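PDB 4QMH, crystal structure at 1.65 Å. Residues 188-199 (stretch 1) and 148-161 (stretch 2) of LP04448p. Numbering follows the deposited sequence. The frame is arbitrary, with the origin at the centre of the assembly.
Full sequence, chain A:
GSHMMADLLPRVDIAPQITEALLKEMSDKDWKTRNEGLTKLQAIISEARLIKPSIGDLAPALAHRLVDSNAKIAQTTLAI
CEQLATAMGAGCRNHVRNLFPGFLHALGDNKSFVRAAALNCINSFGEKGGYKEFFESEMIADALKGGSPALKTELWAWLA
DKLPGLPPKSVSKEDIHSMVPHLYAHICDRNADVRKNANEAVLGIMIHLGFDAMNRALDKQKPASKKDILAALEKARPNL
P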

# COMPACT_ATOMS: atom_id res chain seq x y z
N CYS A 188 22.26 -0.08 -0.93
CA CYS A 188 23.36 0.34 -1.79
C CYS A 188 22.89 1.02 -3.07
O CYS A 188 23.67 1.17 -4.02
CB CYS A 188 24.23 -0.86 -2.17
SG CYS A 188 25.02 -1.64 -0.76
N ASP A 189 21.62 1.42 -3.10
CA ASP A 189 21.03 2.00 -4.31
C ASP A 189 21.85 3.19 -4.80
O ASP A 189 22.52 3.85 -4.02
CB ASP A 189 19.59 2.42 -4.04
CG ASP A 189 18.78 2.59 -5.31
OD1 ASP A 189 18.70 3.73 -5.82
OD2 ASP A 189 18.22 1.59 -5.79
N ARG A 190 21.78 3.45 -6.10
CA ARG A 190 22.49 4.58 -6.69
C ARG A 190 21.86 5.90 -6.26
O ARG A 190 22.50 6.95 -6.28
CB ARG A 190 22.47 4.46 -8.22
CG ARG A 190 21.07 4.33 -8.80
CD ARG A 190 21.09 3.84 -10.24
NE ARG A 190 19.74 3.68 -10.77
CZ ARG A 190 18.94 2.65 -10.49
NH1 ARG A 190 19.35 1.69 -9.68
NH2 ARG A 190 17.72 2.59 -11.02
N ASN A 191 20.59 5.83 -5.87
CA ASN A 191 19.84 7.01 -5.48
C ASN A 191 20.00 7.29 -3.99
O ASN A 191 19.74 6.42 -3.16
CB ASN A 191 18.36 6.82 -5.83
CG ASN A 191 17.52 8.03 -5.49
OD1 ASN A 191 17.30 8.34 -4.32
ND2 ASN A 191 17.03 8.71 -6.52
N ALA A 192 20.47 8.49 -3.65
CA ALA A 192 20.75 8.83 -2.25
C ALA A 192 19.54 8.79 -1.32
O ALA A 192 19.69 8.50 -0.13
CB ALA A 192 21.45 10.20 -2.16
N ASP A 193 18.36 9.11 -1.84
CA ASP A 193 17.14 9.11 -1.04
C ASP A 193 16.72 7.67 -0.74
O ASP A 193 16.32 7.35 0.38
CB ASP A 193 15.99 9.80 -1.79
CG ASP A 193 16.23 11.28 -2.02
OD1 ASP A 193 17.10 11.86 -1.33
OD2 ASP A 193 15.52 11.88 -2.87
N VAL A 194 16.79 6.82 -1.76
CA VAL A 194 16.53 5.39 -1.60
C VAL A 194 17.46 4.75 -0.57
O VAL A 194 17.02 4.04 0.33
CB VAL A 194 16.62 4.65 -2.95
CG1 VAL A 194 16.50 3.13 -2.75
CG2 VAL A 194 15.52 5.14 -3.88
N ARG A 195 18.76 5.03 -0.70
CA ARG A 195 19.75 4.53 0.26
C ARG A 195 19.40 4.96 1.67
O ARG A 195 19.39 4.13 2.59
CB ARG A 195 21.15 5.04 -0.08
CG ARG A 195 21.83 4.35 -1.25
CD ARG A 195 23.36 4.53 -1.22
NE ARG A 195 23.78 5.93 -1.13
CZ ARG A 195 23.85 6.78 -2.15
NH1 ARG A 195 23.50 6.39 -3.37
NH2 ARG A 195 24.25 8.03 -1.95
N LYS A 196 19.14 6.24 1.86
CA LYS A 196 18.84 6.76 3.19
C LYS A 196 17.63 6.05 3.79
O LYS A 196 17.67 5.59 4.93
CB LYS A 196 18.60 8.28 3.15
CG LYS A 196 18.13 8.86 4.46
CD LYS A 196 18.03 10.38 4.36
CE LYS A 196 17.61 11.00 5.69
NZ LYS A 196 16.21 10.64 6.04
N ASN A 197 16.56 5.95 3.02
CA ASN A 197 15.33 5.39 3.55
C ASN A 197 15.42 3.87 3.75
O ASN A 197 14.88 3.33 4.71
CB ASN A 197 14.15 5.79 2.67
CG ASN A 197 13.84 7.28 2.76
OD1 ASN A 197 14.51 8.01 3.50
ND2 ASN A 197 12.84 7.74 2.02
N ALA A 198 16.10 3.17 2.85
CA ALA A 198 16.26 1.72 3.03
C ALA A 198 17.09 1.41 4.29
O ALA A 198 16.77 0.50 5.07
CB ALA A 198 16.84 1.08 1.78
N ASN A 199 18.15 2.17 4.51
CA ASN A 199 18.93 2.00 5.73
C ASN A 199 18.09 2.22 6.98
O ASN A 199 18.22 1.50 7.97
CB ASN A 199 20.17 2.89 5.73
CG ASN A 199 21.32 2.27 4.95
OD1 ASN A 199 22.03 1.40 5.46
ND2 ASN A 199 21.50 2.71 3.71
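Stretch 2 (148-161) SPALKTELWAWLAD

Stretch 2 is helical from Pro149 to Asp161, and the helix runs on. It packs against the helix of stretch 1, which starts at Ala192 and also runs on past Asn199. The two helices point nearly the same way. Their N-to-C directions differ by 16°, and their axes approach to 8.0 Å. The register follows from the nearest CA pairs: Val194 CA to Thr153 CA is 4.8 Å, Asn197 CA to Ala157 CA is 5.3 Å, and Ala198 CA to Trp156 CA is 5.3 Å. The contact buries 516 Å², both sides summed.

Along stretch 1, Cys188 lies out of reach. Asp189, in the loop before the helix, makes the salt bridge of the contact. Its OD2 lies 2.8 Å from Lys152 NZ. The lysine chain is m, t, m, t from chi1 to chi4, which brings its amine to the carboxylate. Water 1 joins the same pair, accepting from Lys152 NZ at 3.1 Å and donating to Asp189 OD1 at 2.7 Å. Asp189 OD1 also accepts from Asn191 N at 2.8 Å, so this carboxylate serves both the contact and its own turn.

Asn191 caps its helix. Its OD1 accepts from Val194 N at 3.0 Å and, weakly, from Asp193 N at 2.8 Å. The same side chain rests on Pro149, with Asn191 ND2 3.8 Å from Pro149 CB.

Asp193 meets Thr153 near the surface. Asp193 CB is 3.6 Å from Thr153 OG1. Water 2 bridges them, donating to Asp193 OD2 and to Thr153 OG1, each at 2.8 Å. Thr153 OG1 itself donates to Pro149 O at 2.8 Å, one turn back in its own helix.

Val194 is buried next. Its CG2 lies 3.6 Å from Thr153 OG1, 3.7 Å from Pro149 O and 3.9 Å from Lys152 CB. Its CG1 is 4.5 Å from Trp156 CD1. Arg195 points away, and Lys196 is out of reach.

Asn197 has the largest covered area. Its ND2 donates to Thr153 O at 2.8 Å, with an angle of 158°. That carbonyl also accepts from Ala157 N at 3.2 Å, so the bond ties Asn197 to the partner backbone without breaking the helix. Asn197 ND2 is 3.7 Å from Ala157 CB, and Asn197 CB is 3.8 Å from Trp156 CB.

Ala198 sits over the five-membered ring of Trp156. Its CB lies 3.8 Å from the centroid of that ring, 6° off the normal, a CH-pi contact. Asn199 points away and closes the stretch.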

# COMPACT_ATOMS: atom_id res chain seq x y z
N SER A 148 10.14 2.52 -9.33
CA SER A 148 10.77 3.80 -9.63
C SER A 148 11.46 4.33 -8.38
O SER A 148 11.15 3.93 -7.26
CB SER A 148 9.72 4.80 -10.10
OG SER A 148 8.91 5.22 -9.02
N PRO A 149 12.43 5.24 -8.57
CA PRO A 149 13.11 5.84 -7.41
C PRO A 149 12.13 6.51 -6.44
O PRO A 149 12.30 6.38 -5.23
CB PRO A 149 14.04 6.86 -8.06
CG PRO A 149 14.34 6.28 -9.40
CD PRO A 149 13.06 5.63 -9.84
N ALA A 150 11.13 7.22 -6.95
CA ALA A 150 10.15 7.87 -6.08
C ALA A 150 9.41 6.83 -5.25
O ALA A 150 9.22 7.00 -4.04
CB ALA A 150 9.17 8.71 -6.89
N LEU A 151 8.98 5.75 -5.89
CA LEU A 151 8.25 4.70 -5.17
C LEU A 151 9.12 4.08 -4.09
O LEU A 151 8.69 3.92 -2.94
CB LEU A 151 7.71 3.64 -6.14
CG LEU A 151 6.92 2.49 -5.51
CD1 LEU A 151 5.95 1.87 -6.53
CD2 LEU A 151 7.89 1.43 -4.96
N LYS A 152 10.35 3.73 -4.44
CA LYS A 152 11.25 3.13 -3.46
C LYS A 152 11.49 4.08 -2.29
O LYS A 152 11.50 3.66 -1.13
CB LYS A 152 12.56 2.67 -4.11
CG LYS A 152 12.36 1.52 -5.10
CD LYS A 152 13.65 1.08 -5.79
CE LYS A 152 14.45 2.23 -6.34
NZ LYS A 152 15.68 1.72 -7.03
N THR A 153 11.67 5.36 -2.58
CA THR A 153 11.85 6.36 -1.52
C THR A 153 10.66 6.38 -0.57
O THR A 153 10.83 6.28 0.65
CB THR A 153 12.07 7.76 -2.11
OG1 THR A 153 13.23 7.73 -2.96
CG2 THR A 153 12.28 8.78 -0.98
N GLU A 154 9.45 6.50 -1.12
CA GLU A 154 8.25 6.58 -0.28
C GLU A 154 8.01 5.29 0.48
O GLU A 154 7.64 5.31 1.65
CB GLU A 154 7.00 6.89 -1.10
CG GLU A 154 7.01 8.22 -1.82
CD GLU A 154 6.91 9.41 -0.89
OE1 GLU A 154 6.48 9.27 0.27
OE2 GLU A 154 7.28 10.51 -1.34
N LEU A 155 8.22 4.16 -0.20
CA LEU A 155 7.85 2.88 0.38
C LEU A 155 8.80 2.45 1.50
O LEU A 155 8.36 1.96 2.54
CB LEU A 155 7.73 1.81 -0.71
CG LEU A 155 7.08 0.49 -0.30
CD1 LEU A 155 5.84 0.70 0.58
CD2 LEU A 155 6.74 -0.32 -1.54
N TRP A 156 10.10 2.65 1.31
CA TRP A 156 11.02 2.40 2.41
C TRP A 156 10.77 3.33 3.61
O TRP A 156 10.93 2.93 4.76
CB TRP A 156 12.49 2.48 1.96
CG TRP A 156 12.94 1.27 1.18
CD1 TRP A 156 13.44 1.26 -0.09
CD2 TRP A 156 12.93 -0.10 1.62
NE1 TRP A 156 13.76 -0.02 -0.46
CE2 TRP A 156 13.45 -0.87 0.56
CE3 TRP A 156 12.54 -0.74 2.81
CZ2 TRP A 156 13.58 -2.27 0.65
CZ3 TRP A 156 12.67 -2.11 2.89
CH2 TRP A 156 13.19 -2.87 1.81
N ALA A 157 10.38 4.58 3.35
CA ALA A 157 10.10 5.50 4.45
C ALA A 157 8.90 4.98 5.23
O ALA A 157 8.87 5.03 6.46
CB ALA A 157 9.80 6.89 3.92
N TRP A 158 7.90 4.50 4.50
CA TRP A 158 6.68 4.02 5.12
C TRP A 158 6.96 2.76 5.93
O TRP A 158 6.50 2.64 7.06
CB TRP A 158 5.61 3.76 4.06
CG TRP A 158 4.29 3.27 4.60
CD1 TRP A 158 3.29 4.02 5.13
CD2 TRP A 158 3.82 1.91 4.61
NE1 TRP A 158 2.22 3.22 5.49
CE2 TRP A 158 2.53 1.92 5.18
CE3 TRP A 158 4.38 0.70 4.20
CZ2 TRP A 158 1.78 0.75 5.35
CZ3 TRP A 158 3.64 -0.46 4.37
CH2 TRP A 158 2.35 -0.42 4.94
N LEU A 159 7.73 1.84 5.37
CA LEU A 159 8.08 0.64 6.12
C LEU A 159 8.90 0.99 7.36
O LEU A 159 8.68 0.42 8.42
CB LEU A 159 8.85 -0.35 5.23
CG LEU A 159 8.04 -1.00 4.11
CD1 LEU A 159 8.96 -1.66 3.08
CD2 LEU A 159 7.06 -2.01 4.67
N ALA A 160 9.82 1.93 7.22
CA ALA A 160 10.68 2.32 8.35
C ALA A 160 9.84 2.94 9.45
O ALA A 160 10.12 2.76 10.64
CB ALA A 160 11.78 3.29 7.88
N ASP A 161 8.81 3.66 9.05
CA ASP A 161 7.92 4.36 9.97
C ASP A 161 6.96 3.40 10.66
O ASP A 161 6.73 3.52 11.86
CB ASP A 161 7.15 5.44 9.20
CG ASP A 161 6.24 6.26 10.10
OD1 ASP A 161 6.68 6.65 11.20
OD2 ASP A 161 5.08 6.52 9.70
O HOH W 1 17.34 4.09 -8.16
O HOH W 2 13.52 10.29 -4.09